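Phycoerythrin alpha-2 chain, chloroplastic (Rhodomonas sp. CS24, PDB 1XG0) harvests light for photosynthesis as the alpha-2 subunit of a cryptophyte phycoerythrin, a phycobiliprotein complex carrying covalently attached bilin pigments. Local coordinates at residues S5-V10 / A42-I47. Numbering follows the deposited sequence.
Sequences SAKAPV and AQSVKI. With PEB (phycoerythrobilin), chain O.
The antiparallel two-stranded ribbon of the alpha subunit has one of its ends here, where strand 7-15 starts and strand 38-46 finishes, with Ala8 facing Val45 and Val10 facing Gln43 as hydrogen-bonded pairs. Each pair is closed by two backbone bonds, and a fifth, Ile47 N to Ala6 O (2.9 Å, N-H...O 171°), carries the ladder one step beyond the paired strands. Gln43 N to Val10 O is the most bent of the five, at 135°. On the face bearing Ala8, Val10 and Val45, the methyl CG2 of Val10 lies 3.6 Å from CB of Val45, and the two valine side chains cross obliquely. Ile47 completes this apolar row: its CG1, anti to its own carbonyl carbon (chi1 -56°), comes 3.9 Å from Ala8 CB, while CD1 reaches to 4.0 Å from Val10 CG2. An alanine in place of Ile47 removes CG1 and CD1 and would probably leave a gap beside Ala8 CB, with Val10 CG2 backed by Val45 alone among the side chains of the two segments. On the other face, the Lys7 chain, extended beyond CG, brings CD to 3.7 Å from Ser44 OG, and two waters join the ends: each accepts from Lys7 NZ and donates to Ser44 OG, water 1 at 2.6 Å from Ser44 OG. Ser44 OG is also hydrogen-bonded to a polar side chain of another protein chain, and Ala42 pairs with a strand of that chain, continuing the sheet across the interface. At the ribbon's end, Ser5 OG accepts from Lys7 N in an ST turn and also bonds Asp3. Within this turn, Ala6 uses both sides of its backbone: its O receives Ile47 N, and its N donates to OD of phycoerythrobilin at 2.8 Å, tying the pigment's terminal carbonyl to the start of the ribbon.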
loop_
_atom_site.group_PDB
_atom_site.type_symbol
_atom_site.label_atom_id
_atom_site.label_comp_id
_atom_site.label_asym_id
_atom_site.label_seq_id
_atom_site.Cartn_x
_atom_site.Cartn_y
_atom_site.Cartn_z
ATOM N N SER B 5 12.021 -4.616 21.373
ATOM C CA SER B 5 12.413 -5.678 20.440
ATOM C C SER B 5 11.948 -5.443 19.020
ATOM O O SER B 5 12.346 -6.172 18.136
ATOM C CB SER B 5 11.792 -7.005 20.932
ATOM O OG SER B 5 10.386 -6.995 20.842
ATOM N N ALA B 6 10.991 -4.513 18.824
ATOM C CA ALA B 6 10.335 -4.304 17.542
ATOM C C ALA B 6 9.496 -5.518 17.098
ATOM O O ALA B 6 9.063 -5.560 15.945
ATOM C CB ALA B 6 11.267 -3.840 16.442
ATOM N N LYS B 7 9.203 -6.425 18.041
ATOM C CA LYS B 7 8.315 -7.542 17.733
ATOM C C LYS B 7 6.857 -7.134 17.958
ATOM O O LYS B 7 6.560 -6.306 18.819
ATOM C CB LYS B 7 8.669 -8.770 18.593
ATOM C CG LYS B 7 10.031 -9.318 18.245
ATOM C CD LYS B 7 10.357 -10.428 19.209
ATOM C CE LYS B 7 11.643 -11.060 18.869
ATOM N NZ LYS B 7 11.870 -12.283 19.695
ATOM N N ALA B 8 5.969 -7.773 17.222
ATOM C CA ALA B 8 4.536 -7.564 17.418
ATOM C C ALA B 8 3.843 -8.859 16.983
ATOM O O ALA B 8 4.373 -9.663 16.202
ATOM C CB ALA B 8 4.037 -6.389 16.612
ATOM N N PRO B 9 2.580 -9.021 17.432
ATOM C CA PRO B 9 1.784 -10.199 17.007
ATOM C C PRO B 9 1.260 -9.983 15.574
ATOM O O PRO B 9 0.437 -9.083 15.333
ATOM C CB PRO B 9 0.641 -10.238 18.019
ATOM C CG PRO B 9 0.540 -8.833 18.535
ATOM C CD PRO B 9 1.923 -8.283 18.515
ATOM N N VAL B 10 1.732 -10.804 14.652
ATOM C CA VAL B 10 1.227 -10.833 13.294
ATOM C C VAL B 10 0.102 -11.872 13.261
ATOM O O VAL B 10 0.331 -13.077 13.511
ATOM C CB VAL B 10 2.300 -11.160 12.264
ATOM C CG1 VAL B 10 1.724 -11.334 10.870
ATOM C CG2 VAL B 10 3.388 -10.059 12.258
ATOM N N ALA B 42 -1.437 -16.788 14.724
ATOM C CA ALA B 42 -0.717 -15.654 15.297
ATOM C C ALA B 42 0.731 -16.066 15.495
ATOM O O ALA B 42 1.034 -17.222 15.784
ATOM C CB ALA B 42 -1.334 -15.170 16.585
ATOM N N GLN B 43 1.637 -15.079 15.383
ATOM C CA GLN B 43 3.063 -15.349 15.507
ATOM C C GLN B 43 3.758 -14.065 15.940
ATOM O O GLN B 43 3.421 -12.985 15.440
ATOM C CB GLN B 43 3.595 -15.797 14.142
ATOM C CG GLN B 43 5.049 -16.282 14.136
ATOM C CD GLN B 43 5.513 -16.796 12.819
ATOM O OE1 GLN B 43 4.953 -16.463 11.747
ATOM N NE2 GLN B 43 6.519 -17.650 12.867
ATOM N N SER B 44 4.720 -14.197 16.834
ATOM C CA SER B 44 5.562 -13.076 17.219
ATOM C C SER B 44 6.621 -12.883 16.118
ATOM O O SER B 44 7.388 -13.806 15.866
ATOM C CB SER B 44 6.241 -13.384 18.551
ATOM O OG SER B 44 7.265 -12.409 18.802
ATOM N N VAL B 45 6.629 -11.687 15.511
ATOM C CA VAL B 45 7.489 -11.404 14.366
ATOM C C VAL B 45 8.188 -10.085 14.612
ATOM O O VAL B 45 7.541 -9.113 14.998
ATOM C CB VAL B 45 6.676 -11.341 13.044
ATOM C CG1 VAL B 45 7.519 -10.997 11.881
ATOM C CG2 VAL B 45 5.917 -12.667 12.823
ATOM N N LYS B 46 9.499 -10.015 14.334
ATOM C CA LYS B 46 10.176 -8.728 14.291
ATOM C C LYS B 46 9.679 -7.939 13.079
ATOM O O LYS B 46 9.771 -8.376 11.903
ATOM C CB LYS B 46 11.689 -8.953 14.197
ATOM C CG LYS B 46 12.444 -7.640 14.316
ATOM C CD LYS B 46 13.940 -7.838 14.182
ATOM C CE LYS B 46 14.713 -6.602 14.421
ATOM N NZ LYS B 46 16.201 -6.867 14.236
ATOM N N ILE B 47 9.149 -6.756 13.358
ATOM C CA ILE B 47 8.576 -5.928 12.299
ATOM C C ILE B 47 9.721 -5.148 11.636
ATOM O O ILE B 47 10.471 -4.432 12.318
ATOM C CB ILE B 47 7.531 -4.974 12.878
ATOM C CG1 ILE B 47 6.435 -5.756 13.635
ATOM C CG2 ILE B 47 6.934 -4.116 11.775
ATOM C CD1 ILE B 47 5.790 -6.901 12.858
HETATM C CHC PEB O . 9.198 1.912 19.722
HETATM N NC PEB O . 10.584 3.437 18.322
HETATM C C1C PEB O . 11.903 3.836 18.165
HETATM C C2C PEB O . 12.662 3.120 19.134
HETATM C C3C PEB O . 11.807 2.315 19.842
HETATM C C4C PEB O . 10.497 2.531 19.329
HETATM C CMC PEB O . 12.118 1.419 20.996
HETATM C CAC PEB O . 14.151 3.203 19.345
HETATM C CBC PEB O . 14.893 1.939 18.922
HETATM C CGC PEB O . 14.663 1.581 17.491
HETATM O O1C PEB O . 14.432 2.451 16.600
HETATM O O2C PEB O . 14.680 0.341 17.215
HETATM N ND PEB O . 9.793 -0.481 19.330
HETATM C C1D PEB O . 8.871 0.581 18.966
HETATM C C2D PEB O . 7.542 0.035 19.453
HETATM C C3D PEB O . 7.723 -1.140 20.067
HETATM C C4D PEB O . 9.177 -1.486 19.982
HETATM C CMD PEB O . 6.280 0.783 19.185
HETATM C CAD PEB O . 6.706 -1.958 20.730
HETATM C CBD PEB O . 6.849 -3.197 21.230
HETATM O OD PEB O . 9.727 -2.521 20.414
HETATM N NA PEB O . 8.937 9.414 13.914
HETATM C C1A PEB O . 8.064 10.410 13.501
HETATM C C2A PEB O . 6.657 9.918 13.603
HETATM C C3A PEB O . 6.811 8.429 14.042
HETATM C C4A PEB O . 8.300 8.266 14.255
HETATM C CMA PEB O . 5.836 10.789 14.553
HETATM C CBA PEB O . 4.619 7.606 13.081
HETATM O OA PEB O . 8.401 11.519 13.130
HETATM C CHA PEB O . 8.823 7.118 14.816
HETATM C CAA PEB O . 6.142 7.419 13.090
HETATM N NB PEB O . 10.399 5.814 16.107
HETATM C C1B PEB O . 10.195 6.762 15.160
HETATM C C2B PEB O . 11.471 7.226 14.707
HETATM C C3B PEB O . 12.419 6.556 15.479
HETATM C C4B PEB O . 11.753 5.635 16.320
HETATM C CHB PEB O . 12.374 4.800 17.254
HETATM C CMB PEB O . 11.786 8.152 13.591
HETATM C CAB PEB O . 13.917 6.741 15.362
HETATM C CBB PEB O . 14.700 5.755 14.549
HETATM C CGB PEB O . 16.158 5.967 14.285
HETATM O O1B PEB O . 16.656 7.131 14.382
HETATM O O2B PEB O . 16.844 4.910 14.014
HETATM O O HOH W 1 9.232 -13.635 20.046
HETATM O O HOH W 2 9.938 -13.513 17.785
#